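PDB 5ZE8: cytochrome c552 from Thermochromatium tepidum, which probably carries electrons at low potential through five covalently attached c-type hemes in a thermophilic purple sulfur photosynthetic bacterium. Local coordinates for residues L100-A108 against A120-A129; S156-F165 against L210-R220. All blocks are in the same frame, centred on the assembly; numbering follows the deposited sequence.

In the fold
Followed from the N terminus, the chain meets contact 1 first, where residues 100-108 and 120-129 close a short excursion of eleven residues between two heme attachment sites. Contact 2 opens only after this one has closed. It joins 156-165 to 210-220 across a much longer excursion of 44 residues, part of which is not modelled. The two closures therefore stand in series, neither nested nor crossed. They still meet in space: Val128 packs on Leu159, and His131, just beyond contact 1, hydrogen-bonds to the backbone of Gln160. Contact 1 thus ties short helices together within the heme core, and contact 2 adds a small parallel sheet beside another heme.

Contact 1: residues L100-A108 against A120-A129; sequences LYCHAPNAA and AYTEGVNCVA. With HEC (heme c), chain C.
The amide of Asn106 enters segment 120-129 as a knob into a hole formed by Ala120, Tyr121, Val128 and Ala129, and here the packing is close. With CG anti to its own carbonyl carbon (chi1 -57°), the side chain brings ND2 between two acceptors. One N-H runs to Ala120 O at 3.0 Å, nearly straight at 164°; the other reaches Asn126 OD1 at 3.0 Å, approaching from above that carbonyl plane. The two amide planes are turned 54° apart. Asn126 OD1 is gripped twice, since it also accepts from Ala129 N as the N-cap of helix 127-131; Asn126 ND2 in turn donates to Glu123 OE1. Beside the knob a water accepts from Asn106 N and donates to Gly124 O at 2.7 Å and to Ala120 O, which thus accepts from both the water and Asn106 ND2. Pro105 CG presses on Ala129 CB at 3.5 Å, and Ala107 CB lies 3.7 Å from Tyr121 CD1; the Tyr121 hydroxyl turns to Asp110.

Each segment carries part of a CXXCH heme attachment motif. Cys102 and His103 end one, with the cysteine SG bonded to the heme vinyl-derived CAC and His103 NE2 bound to iron at 2.1 Å, whereas Cys127 begins the next and is linked to a different heme.

Toward the first of these hemes fewer side chains meet, although the contact remains buried rather than open to solvent. The CB atoms of Cys102 and His103 point away from 120-129, leaving mainly backbone: Gly124 CA lies near His103 O, and Val125 CG2 is 3.2 Å from Cys102 O, a buried carbonyl with no polar partner in the model.

Contact 2: residues S156-F165 against L210-R220; sequences SDRLQAPIGF and LTMEANPRQLR. With HEC (heme c), chain B.
A two-stranded parallel sheet, pairing Leu159, Gln160 and Ala161 with Met212, Glu213 and Ala214, forms one wall of a heme c pocket. Its backbone bonds alternate in the parallel manner: Leu159 N gives to Thr211 O and Leu159 O accepts from Glu213 N, then Ala161 N gives to Glu213 O and Ala161 O accepts from Asn215 N.

The two faces differ sharply. On the heme side, Met212 starts with CG anti to the backbone N (chi1 -174°) and bends only at its last torsion, which sets CE 3.5 Å from heme C4A. Its SD touches Ala161 CB and makes an oblique Met-aromatic contact with Phe165, 3.5 Å from CE2. Leu159 CD1 adds to this apolar layer, 4.1 Å from Leu210 CB. The Phe165 ring itself turns an edge to the heme.

The other face is polar. Gln160 and Glu213 lie side by side, and Gln160 NE2 donates almost straight to Glu213 OE1 (3.0 Å, 177°), on the anti side of the carboxylate. Gln160 OE1 accepts from Asn215 ND2 at 2.8 Å, the two amides standing nearly perpendicular. Arg158 NH1 donates to Glu213 OE2 at 3.2 Å in a salt bridge, in the plane of the guanidinium but above that of the carboxylate. Past the sheet, Leu219 packs on Gln160 and Pro162, and Pro162 CB sits over the guanidinium face of Arg220.

In the loop that follows strand 159-161, Ile163 N and Gly164 N both donate to heme propionate O2A, the former at 2.8 Å. Two backbone N-H groups converging on one oxygen would be expected to stabilise negative charge on that propionate.

Contact 1: residues L100-A108 against A120-A129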
loop_
_atom_site.group_PDB
_atom_site.type_symbol
_atom_site.label_atom_id
_atom_site.label_comp_id
_atom_site.label_asym_id
_atom_site.label_seq_id
_atom_site.Cartn_x
_atom_site.Cartn_y
_atom_site.Cartn_z
ATOM N N LEU A 100 -5.101 -2.771 -14.510
ATOM C CA LEU A 100 -6.489 -2.961 -14.147
ATOM C C LEU A 100 -6.696 -4.230 -13.316
ATOM O O LEU A 100 -7.677 -4.353 -12.593
ATOM C CB LEU A 100 -7.378 -2.891 -15.337
ATOM C CG LEU A 100 -7.277 -1.638 -16.176
ATOM C CD1 LEU A 100 -8.094 -1.805 -17.440
ATOM C CD2 LEU A 100 -7.471 -0.365 -15.406
ATOM N N TYR A 101 -5.809 -5.243 -13.466
ATOM C CA TYR A 101 -5.940 -6.464 -12.741
ATOM C C TYR A 101 -5.941 -6.253 -11.241
ATOM O O TYR A 101 -6.525 -7.036 -10.491
ATOM C CB TYR A 101 -4.880 -7.485 -13.148
ATOM C CG TYR A 101 -4.818 -7.878 -14.627
ATOM C CD1 TYR A 101 -5.954 -8.183 -15.309
ATOM C CD2 TYR A 101 -3.628 -7.953 -15.241
ATOM C CE1 TYR A 101 -5.877 -8.502 -16.651
ATOM C CE2 TYR A 101 -3.522 -8.348 -16.557
ATOM C CZ TYR A 101 -4.698 -8.580 -17.229
ATOM O OH TYR A 101 -4.650 -8.965 -18.653
ATOM N N CYS A 102 -5.270 -5.222 -10.819
ATOM C CA CYS A 102 -5.099 -4.834 -9.373
ATOM C C CYS A 102 -5.868 -3.589 -9.009
ATOM O O CYS A 102 -6.429 -3.520 -7.942
ATOM C CB CYS A 102 -3.643 -4.626 -8.936
ATOM S SG CYS A 102 -2.631 -6.134 -9.355
ATOM N N HIS A 103 -5.871 -2.578 -9.911
ATOM C CA HIS A 103 -6.469 -1.249 -9.623
ATOM C C HIS A 103 -7.936 -1.154 -10.018
ATOM O O HIS A 103 -8.625 -0.265 -9.504
ATOM C CB HIS A 103 -5.715 -0.133 -10.324
ATOM C CG HIS A 103 -4.359 0.183 -9.775
ATOM N ND1 HIS A 103 -4.176 1.246 -8.899
ATOM C CD2 HIS A 103 -3.098 -0.378 -9.984
ATOM C CE1 HIS A 103 -2.888 1.301 -8.579
ATOM N NE2 HIS A 103 -2.206 0.344 -9.209
ATOM N N ALA A 104 -8.438 -1.988 -10.944
ATOM C CA ALA A 104 -9.841 -1.937 -11.333
ATOM C C ALA A 104 -10.296 -3.357 -11.629
ATOM O O ALA A 104 -10.670 -3.686 -12.758
ATOM C CB ALA A 104 -10.071 -0.971 -12.459
ATOM N N PRO A 105 -10.291 -4.220 -10.605
ATOM C CA PRO A 105 -10.488 -5.630 -10.844
ATOM C C PRO A 105 -11.727 -6.001 -11.551
ATOM O O PRO A 105 -11.709 -6.917 -12.405
ATOM C CB PRO A 105 -10.356 -6.264 -9.430
ATOM C CG PRO A 105 -10.577 -5.125 -8.502
ATOM C CD PRO A 105 -9.988 -3.941 -9.190
ATOM N N ASN A 106 -12.875 -5.351 -11.272
ATOM C CA ASN A 106 -14.069 -5.772 -11.984
ATOM C C ASN A 106 -14.103 -5.353 -13.437
ATOM O O ASN A 106 -14.744 -6.064 -14.231
ATOM C CB ASN A 106 -15.283 -5.234 -11.269
ATOM C CG ASN A 106 -15.341 -5.677 -9.784
ATOM O OD1 ASN A 106 -15.118 -6.870 -9.424
ATOM N ND2 ASN A 106 -15.779 -4.729 -8.936
ATOM N N ALA A 107 -13.386 -4.311 -13.752
ATOM C CA ALA A 107 -13.222 -3.896 -15.186
ATOM C C ALA A 107 -12.357 -4.938 -15.889
ATOM O O ALA A 107 -12.726 -5.379 -16.942
ATOM C CB ALA A 107 -12.625 -2.513 -15.296
ATOM N N ALA A 108 -11.248 -5.362 -15.250
ATOM C CA ALA A 108 -10.423 -6.368 -15.885
ATOM C C ALA A 108 -11.235 -7.668 -16.017
ATOM O O ALA A 108 -11.152 -8.347 -17.033
ATOM C CB ALA A 108 -9.247 -6.569 -15.039
ATOM N N ALA A 120 -19.259 -0.852 -10.885
ATOM C CA ALA A 120 -18.357 -1.962 -10.597
ATOM C C ALA A 120 -16.934 -1.561 -10.935
ATOM O O ALA A 120 -15.956 -2.109 -10.376
ATOM C CB ALA A 120 -18.698 -3.174 -11.416
ATOM N N TYR A 121 -16.726 -0.676 -11.909
ATOM C CA TYR A 121 -15.425 -0.253 -12.345
ATOM C C TYR A 121 -14.971 1.005 -11.581
ATOM O O TYR A 121 -13.820 1.132 -11.163
ATOM C CB TYR A 121 -15.477 0.028 -13.888
ATOM C CG TYR A 121 -16.181 -1.032 -14.694
ATOM C CD1 TYR A 121 -16.211 -2.380 -14.315
ATOM C CD2 TYR A 121 -16.825 -0.679 -15.878
ATOM C CE1 TYR A 121 -16.852 -3.354 -15.084
ATOM C CE2 TYR A 121 -17.470 -1.651 -16.627
ATOM C CZ TYR A 121 -17.498 -2.941 -16.251
ATOM O OH TYR A 121 -18.120 -3.930 -16.969
ATOM N N THR A 122 -15.897 1.965 -11.352
ATOM C CA THR A 122 -15.497 3.182 -10.683
ATOM C C THR A 122 -15.116 2.962 -9.208
ATOM O O THR A 122 -14.300 3.723 -8.695
ATOM C CB THR A 122 -16.519 4.339 -10.741
ATOM O OG1 THR A 122 -17.707 3.958 -10.101
ATOM C CG2 THR A 122 -16.848 4.605 -12.211
ATOM N N GLU A 123 -15.664 1.923 -8.627
ATOM C CA GLU A 123 -15.411 1.611 -7.240
ATOM C C GLU A 123 -14.103 0.861 -7.015
ATOM O O GLU A 123 -13.802 0.568 -5.826
ATOM C CB GLU A 123 -16.573 0.786 -6.664
ATOM C CG GLU A 123 -17.904 1.567 -6.647
ATOM C CD GLU A 123 -19.079 0.746 -6.215
ATOM O OE1 GLU A 123 -18.962 -0.431 -5.828
ATOM O OE2 GLU A 123 -20.244 1.270 -6.227
ATOM N N GLY A 124 -13.329 0.564 -8.062
ATOM C CA GLY A 124 -11.966 0.086 -7.787
ATOM C C GLY A 124 -11.983 -1.299 -7.083
ATOM O O GLY A 124 -12.718 -2.212 -7.527
ATOM N N VAL A 125 -11.161 -1.389 -6.039
ATOM C CA VAL A 125 -11.112 -2.640 -5.285
ATOM C C VAL A 125 -12.261 -2.579 -4.265
ATOM O O VAL A 125 -12.090 -2.096 -3.152
ATOM C CB VAL A 125 -9.719 -2.770 -4.632
ATOM C CG1 VAL A 125 -9.617 -4.086 -3.874
ATOM C CG2 VAL A 125 -8.622 -2.820 -5.662
ATOM N N ASN A 126 -13.397 -3.101 -4.696
ATOM C CA ASN A 126 -14.647 -2.928 -3.972
ATOM C C ASN A 126 -15.089 -4.191 -3.262
ATOM O O ASN A 126 -14.356 -5.178 -3.258
ATOM C CB ASN A 126 -15.681 -2.333 -4.886
ATOM C CG ASN A 126 -16.265 -3.275 -5.864
ATOM O OD1 ASN A 126 -15.830 -4.418 -5.976
ATOM N ND2 ASN A 126 -17.330 -2.797 -6.607
ATOM N N CYS A 127 -16.270 -4.148 -2.600
ATOM C CA CYS A 127 -16.687 -5.297 -1.783
ATOM C C CYS A 127 -16.655 -6.561 -2.545
ATOM O O CYS A 127 -16.054 -7.540 -2.099
ATOM C CB CYS A 127 -18.085 -5.118 -1.141
ATOM S SG CYS A 127 -18.511 -3.448 -0.565
ATOM N N VAL A 128 -17.306 -6.595 -3.705
ATOM C CA VAL A 128 -17.392 -7.832 -4.439
ATOM C C VAL A 128 -16.062 -8.233 -5.125
ATOM O O VAL A 128 -15.836 -9.439 -5.336
ATOM C CB VAL A 128 -18.574 -7.860 -5.441
ATOM C CG1 VAL A 128 -19.874 -7.673 -4.692
ATOM C CG2 VAL A 128 -18.351 -6.831 -6.490
ATOM N N ALA A 129 -15.191 -7.265 -5.417
ATOM C CA ALA A 129 -13.878 -7.638 -5.961
ATOM C C ALA A 129 -13.128 -8.467 -4.981
ATOM O O ALA A 129 -12.622 -9.506 -5.348
ATOM C CB ALA A 129 -13.083 -6.421 -6.371
HETATM FE FE HEC C . -0.101 0.006 -9.132
HETATM C CHA HEC C . 0.214 1.810 -6.210
HETATM C CHB HEC C . 0.555 2.831 -10.901
HETATM C CHC HEC C . -0.067 -1.768 -11.970
HETATM C CHD HEC C . -0.743 -2.817 -7.379
HETATM N NA HEC C . 0.322 1.885 -8.730
HETATM C C1A HEC C . 0.390 2.470 -7.425
HETATM C C2A HEC C . 0.882 3.819 -7.496
HETATM C C3A HEC C . 1.009 4.104 -8.791
HETATM C C4A HEC C . 0.683 2.925 -9.528
HETATM C CMA HEC C . 1.492 5.377 -9.410
HETATM C CAA HEC C . 1.030 4.768 -6.368
HETATM C CBA HEC C . -0.380 5.342 -6.053
HETATM C CGA HEC C . -0.505 6.298 -4.910
HETATM O O1A HEC C . -1.597 6.916 -4.623
HETATM O O2A HEC C . 0.478 6.551 -4.140
HETATM N NB HEC C . 0.114 0.507 -11.097
HETATM C C1B HEC C . 0.303 1.701 -11.617
HETATM C C2B HEC C . 0.249 1.603 -13.041
HETATM C C3B HEC C . 0.140 0.308 -13.424
HETATM C C4B HEC C . 0.077 -0.410 -12.119
HETATM C CMB HEC C . 0.386 2.790 -13.936
HETATM C CAB HEC C . 0.115 -0.339 -14.741
HETATM C CBB HEC C . 1.078 0.099 -15.683
HETATM N NC HEC C . -0.334 -1.910 -9.583
HETATM C C1C HEC C . -0.227 -2.537 -10.847
HETATM C C2C HEC C . -0.402 -3.944 -10.765
HETATM C C3C HEC C . -0.663 -4.241 -9.447
HETATM C C4C HEC C . -0.624 -2.956 -8.747
HETATM C CMC HEC C . -0.403 -4.881 -11.917
HETATM C CAC HEC C . -0.928 -5.551 -8.824
HETATM C CBC HEC C . 0.060 -6.545 -9.066
HETATM N ND HEC C . -0.301 -0.396 -7.233
HETATM C C1D HEC C . -0.600 -1.590 -6.660
HETATM C C2D HEC C . -0.629 -1.518 -5.222
HETATM C C3D HEC C . -0.302 -0.269 -4.894
HETATM C C4D HEC C . -0.095 0.442 -6.161
HETATM C CMD HEC C . -0.887 -2.670 -4.311
HETATM C CAD HEC C . -0.215 0.332 -3.484
HETATM C CBD HEC C . 1.226 0.225 -3.112
HETATM C CGD HEC C . 1.557 0.845 -1.754
HETATM O O1D HEC C . 0.717 1.178 -0.964
HETATM O O2D HEC C . 2.780 1.081 -1.464
HETATM O O HOH W 1 -13.139 -2.711 -10.174
#

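Contact 2: residues S156-F165 against L210-R220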
loop_
_atom_site.group_PDB
_atom_site.type_symbol
_atom_site.label_atom_id
_atom_site.label_comp_id
_atom_site.label_asym_id
_atom_site.label_seq_id
_atom_site.Cartn_x
_atom_site.Cartn_y
_atom_site.Cartn_z
ATOM N N SER A 156 -15.156 -16.691 -7.919
ATOM C CA SER A 156 -16.411 -17.374 -7.630
ATOM C C SER A 156 -17.551 -16.457 -8.109
ATOM O O SER A 156 -17.377 -15.197 -8.181
ATOM C CB SER A 156 -16.558 -17.595 -6.145
ATOM O OG SER A 156 -17.773 -18.330 -5.902
ATOM N N ASP A 157 -18.674 -17.046 -8.478
ATOM C CA ASP A 157 -19.888 -16.300 -8.588
ATOM C C ASP A 157 -20.680 -16.146 -7.276
ATOM O O ASP A 157 -21.787 -15.585 -7.293
ATOM C CB ASP A 157 -20.729 -16.924 -9.701
ATOM C CG ASP A 157 -21.245 -18.299 -9.323
ATOM O OD1 ASP A 157 -20.832 -18.818 -8.266
ATOM O OD2 ASP A 157 -22.070 -18.870 -10.086
ATOM N N ARG A 158 -20.088 -16.567 -6.143
ATOM C CA ARG A 158 -20.681 -16.490 -4.816
ATOM C C ARG A 158 -19.699 -15.666 -3.980
ATOM O O ARG A 158 -18.482 -15.683 -4.180
ATOM C CB ARG A 158 -20.841 -17.846 -4.131
ATOM C CG ARG A 158 -21.834 -18.704 -4.897
ATOM C CD ARG A 158 -21.808 -20.148 -4.521
ATOM N NE ARG A 158 -23.074 -20.770 -4.930
ATOM C CZ ARG A 158 -23.482 -21.982 -4.552
ATOM N NH1 ARG A 158 -22.699 -22.775 -3.832
ATOM N NH2 ARG A 158 -24.692 -22.411 -4.920
ATOM N N LEU A 159 -20.248 -14.930 -3.067
ATOM C CA LEU A 159 -19.485 -14.242 -2.080
ATOM C C LEU A 159 -18.792 -15.230 -1.191
ATOM O O LEU A 159 -19.279 -16.344 -0.900
ATOM C CB LEU A 159 -20.412 -13.382 -1.221
ATOM C CG LEU A 159 -21.101 -12.200 -1.865
ATOM C CD1 LEU A 159 -21.963 -11.428 -0.897
ATOM C CD2 LEU A 159 -20.086 -11.261 -2.418
ATOM N N GLN A 160 -17.623 -14.818 -0.751
ATOM C CA GLN A 160 -16.693 -15.628 0.071
ATOM C C GLN A 160 -16.531 -14.957 1.401
ATOM O O GLN A 160 -16.268 -13.750 1.468
ATOM C CB GLN A 160 -15.351 -15.791 -0.624
ATOM C CG GLN A 160 -15.424 -16.309 -2.031
ATOM C CD GLN A 160 -15.855 -17.810 -2.121
ATOM O OE1 GLN A 160 -15.295 -18.693 -1.434
ATOM N NE2 GLN A 160 -16.918 -18.096 -2.928
ATOM N N ALA A 161 -16.705 -15.719 2.489
ATOM C CA ALA A 161 -16.681 -15.142 3.837
ATOM C C ALA A 161 -15.848 -15.933 4.805
ATOM O O ALA A 161 -15.701 -17.095 4.616
ATOM C CB ALA A 161 -18.088 -15.096 4.351
ATOM N N PRO A 162 -15.345 -15.323 5.880
ATOM C CA PRO A 162 -14.481 -16.069 6.815
ATOM C C PRO A 162 -15.184 -17.176 7.527
ATOM O O PRO A 162 -14.592 -18.229 7.731
ATOM C CB PRO A 162 -13.992 -14.984 7.776
ATOM C CG PRO A 162 -14.845 -13.808 7.591
ATOM C CD PRO A 162 -15.478 -13.891 6.243
ATOM N N ILE A 163 -16.454 -16.960 7.882
ATOM C CA ILE A 163 -17.278 -18.038 8.540
ATOM C C ILE A 163 -18.474 -18.475 7.695
ATOM O O ILE A 163 -18.796 -19.667 7.652
ATOM C CB ILE A 163 -17.863 -17.555 9.829
ATOM C CG1 ILE A 163 -16.796 -16.912 10.715
ATOM C CG2 ILE A 163 -18.620 -18.697 10.592
ATOM C CD1 ILE A 163 -15.779 -17.927 11.088
ATOM N N GLY A 164 -19.126 -17.525 7.014
ATOM C CA GLY A 164 -20.333 -17.810 6.312
ATOM C C GLY A 164 -21.447 -18.082 7.308
ATOM O O GLY A 164 -21.455 -17.591 8.454
ATOM N N PHE A 165 -22.372 -18.940 6.858
ATOM C CA PHE A 165 -23.527 -19.299 7.681
ATOM C C PHE A 165 -23.727 -20.810 7.678
ATOM O O PHE A 165 -24.540 -21.348 6.888
ATOM C CB PHE A 165 -24.732 -18.574 7.102
ATOM C CG PHE A 165 -24.590 -17.089 7.189
ATOM C CD1 PHE A 165 -24.777 -16.468 8.321
ATOM C CD2 PHE A 165 -24.238 -16.345 6.052
ATOM C CE1 PHE A 165 -24.600 -15.127 8.480
ATOM C CE2 PHE A 165 -24.037 -15.012 6.175
ATOM C CZ PHE A 165 -24.175 -14.387 7.398
ATOM N N LEU A 210 -27.782 -13.028 -2.399
ATOM C CA LEU A 210 -26.330 -12.743 -2.414
ATOM C C LEU A 210 -25.629 -13.956 -1.816
ATOM O O LEU A 210 -25.182 -13.933 -0.701
ATOM C CB LEU A 210 -26.050 -11.436 -1.595
ATOM C CG LEU A 210 -26.651 -10.194 -2.270
ATOM C CD1 LEU A 210 -26.368 -9.061 -1.302
ATOM C CD2 LEU A 210 -26.014 -9.888 -3.649
ATOM N N THR A 211 -25.608 -15.040 -2.576
ATOM C CA THR A 211 -25.263 -16.309 -2.112
ATOM C C THR A 211 -23.811 -16.321 -1.730
ATOM O O THR A 211 -22.998 -15.662 -2.409
ATOM C CB THR A 211 -25.513 -17.271 -3.263
ATOM O OG1 THR A 211 -26.937 -17.187 -3.546
ATOM C CG2 THR A 211 -25.155 -18.711 -2.951
ATOM N N MET A 212 -23.544 -17.078 -0.674
ATOM C CA MET A 212 -22.277 -16.969 0.085
ATOM C C MET A 212 -21.736 -18.343 0.432
ATOM O O MET A 212 -22.522 -19.264 0.612
ATOM C CB MET A 212 -22.523 -16.242 1.348
ATOM C CG MET A 212 -21.286 -15.914 2.182
ATOM S SD MET A 212 -21.660 -14.897 3.629
ATOM C CE MET A 212 -21.596 -13.321 2.814
ATOM N N GLU A 213 -20.416 -18.479 0.521
ATOM C CA GLU A 213 -19.740 -19.722 0.894
ATOM C C GLU A 213 -18.711 -19.417 1.916
ATOM O O GLU A 213 -18.053 -18.346 1.871
ATOM C CB GLU A 213 -18.967 -20.236 -0.315
ATOM C CG GLU A 213 -19.880 -20.666 -1.400
ATOM C CD GLU A 213 -19.120 -21.294 -2.537
ATOM O OE1 GLU A 213 -18.035 -20.860 -3.036
ATOM O OE2 GLU A 213 -19.671 -22.314 -2.994
ATOM N N ALA A 214 -18.477 -20.305 2.863
ATOM C CA ALA A 214 -17.462 -20.145 3.844
ATOM C C ALA A 214 -16.126 -20.486 3.179
ATOM O O ALA A 214 -16.023 -21.421 2.363
ATOM C CB ALA A 214 -17.680 -21.095 5.049
ATOM N N ASN A 215 -15.104 -19.684 3.479
ATOM C CA ASN A 215 -13.788 -19.824 2.881
ATOM C C ASN A 215 -12.719 -19.234 3.840
ATOM O O ASN A 215 -12.075 -18.223 3.533
ATOM C CB ASN A 215 -13.795 -19.265 1.488
ATOM C CG ASN A 215 -12.586 -19.604 0.657
ATOM O OD1 ASN A 215 -11.613 -20.170 1.146
ATOM N ND2 ASN A 215 -12.624 -19.215 -0.622
ATOM N N PRO A 216 -12.505 -19.868 4.975
ATOM C CA PRO A 216 -11.579 -19.331 5.966
ATOM C C PRO A 216 -10.172 -19.191 5.464
ATOM O O PRO A 216 -9.520 -18.235 5.892
ATOM C CB PRO A 216 -11.670 -20.320 7.167
ATOM C CG PRO A 216 -12.323 -21.505 6.640
ATOM C CD PRO A 216 -13.196 -21.082 5.484
ATOM N N ARG A 217 -9.688 -20.136 4.662
ATOM C CA ARG A 217 -8.286 -20.055 4.215
ATOM C C ARG A 217 -8.028 -18.902 3.290
ATOM O O ARG A 217 -7.050 -18.159 3.474
ATOM C CB ARG A 217 -7.793 -21.414 3.751
ATOM C CG ARG A 217 -7.842 -22.383 4.975
ATOM C CD ARG A 217 -6.590 -23.242 5.192
ATOM N NE ARG A 217 -5.384 -22.603 4.660
ATOM C CZ ARG A 217 -4.346 -22.123 5.350
ATOM N NH1 ARG A 217 -3.343 -21.561 4.659
ATOM N NH2 ARG A 217 -4.281 -22.185 6.700
ATOM N N GLN A 218 -8.983 -18.572 2.450
ATOM C CA GLN A 218 -8.844 -17.369 1.631
ATOM C C GLN A 218 -8.993 -16.081 2.417
ATOM O O GLN A 218 -8.173 -15.159 2.273
ATOM C CB GLN A 218 -9.905 -17.371 0.508
ATOM C CG GLN A 218 -9.951 -16.129 -0.372
ATOM C CD GLN A 218 -8.701 -15.781 -1.147
ATOM O OE1 GLN A 218 -7.903 -16.674 -1.542
ATOM N NE2 GLN A 218 -8.526 -14.475 -1.424
ATOM N N LEU A 219 -10.019 -16.007 3.206
ATOM C CA LEU A 219 -10.356 -14.749 3.870
ATOM C C LEU A 219 -9.469 -14.394 5.075
ATOM O O LEU A 219 -9.311 -13.226 5.451
ATOM C CB LEU A 219 -11.826 -14.736 4.335
ATOM C CG LEU A 219 -12.864 -14.297 3.304
ATOM C CD1 LEU A 219 -12.751 -12.823 2.949
ATOM C CD2 LEU A 219 -12.876 -15.171 2.072
ATOM N N ARG A 220 -8.951 -15.419 5.785
ATOM C CA ARG A 220 -8.239 -15.165 7.016
ATOM C C ARG A 220 -6.740 -15.150 6.894
ATOM O O ARG A 220 -6.052 -14.791 7.902
ATOM C CB ARG A 220 -8.624 -16.156 8.120
ATOM C CG ARG A 220 -10.067 -16.200 8.519
ATOM C CD ARG A 220 -10.057 -16.675 9.962
ATOM N NE ARG A 220 -11.414 -16.895 10.467
ATOM C CZ ARG A 220 -12.150 -16.010 11.086
ATOM N NH1 ARG A 220 -11.758 -14.762 11.270
ATOM N NH2 ARG A 220 -13.370 -16.340 11.417
HETATM FE FE HEC B . -23.825 -9.192 4.119
HETATM C CHA HEC B . -22.671 -10.983 6.813
HETATM C CHB HEC B . -20.752 -9.402 2.632
HETATM C CHC HEC B . -24.934 -7.319 1.460
HETATM C CHD HEC B . -26.876 -8.826 5.601
HETATM N NA HEC B . -22.084 -10.073 4.577
HETATM C C1A HEC B . -21.824 -10.780 5.743
HETATM C C2A HEC B . -20.488 -11.278 5.731
HETATM C C3A HEC B . -19.916 -10.810 4.565
HETATM C C4A HEC B . -20.908 -10.087 3.825
HETATM C CMA HEC B . -18.506 -11.084 4.061
HETATM C CAA HEC B . -19.814 -12.027 6.846
HETATM C CBA HEC B . -20.242 -13.490 7.018
HETATM C CGA HEC B . -19.234 -14.060 8.005
HETATM O O1A HEC B . -19.389 -13.869 9.215
HETATM O O2A HEC B . -18.321 -14.834 7.652
HETATM N NB HEC B . -22.989 -8.510 2.368
HETATM C C1B HEC B . -21.698 -8.701 1.974
HETATM C C2B HEC B . -21.502 -8.030 0.752
HETATM C C3B HEC B . -22.634 -7.395 0.377
HETATM C C4B HEC B . -23.597 -7.764 1.449
HETATM C CMB HEC B . -20.094 -8.036 0.088
HETATM C CAB HEC B . -22.950 -6.723 -0.928
HETATM C CBB HEC B . -22.646 -7.418 -2.151
HETATM N NC HEC B . -25.601 -8.273 3.637
HETATM C C1C HEC B . -25.827 -7.560 2.468
HETATM C C2C HEC B . -27.119 -6.959 2.534
HETATM C C3C HEC B . -27.691 -7.328 3.750
HETATM C C4C HEC B . -26.750 -8.176 4.403
HETATM C CMC HEC B . -27.615 -5.970 1.495
HETATM C CAC HEC B . -29.024 -6.962 4.356
HETATM C CBC HEC B . -30.162 -6.905 3.587
HETATM N ND HEC B . -24.568 -9.761 5.806
HETATM C C1D HEC B . -25.863 -9.517 6.235
HETATM C C2D HEC B . -26.054 -10.075 7.556
HETATM C C3D HEC B . -24.912 -10.679 7.905
HETATM C C4D HEC B . -23.968 -10.470 6.766
HETATM C CMD HEC B . -27.326 -10.010 8.409
HETATM C CAD HEC B . -24.595 -11.339 9.224
HETATM C CBD HEC B . -23.905 -10.385 10.199
HETATM C CGD HEC B . -24.273 -8.936 10.315
HETATM O O1D HEC B . -25.342 -8.626 10.931
HETATM O O2D HEC B . -23.484 -8.071 9.820
HETATM O O HOH W 2 -17.668 -21.013 -5.954
HETATM O O HOH W 3 -15.495 -21.312 -1.069
HETATM O O HOH W 4 -22.107 -19.695 4.038
#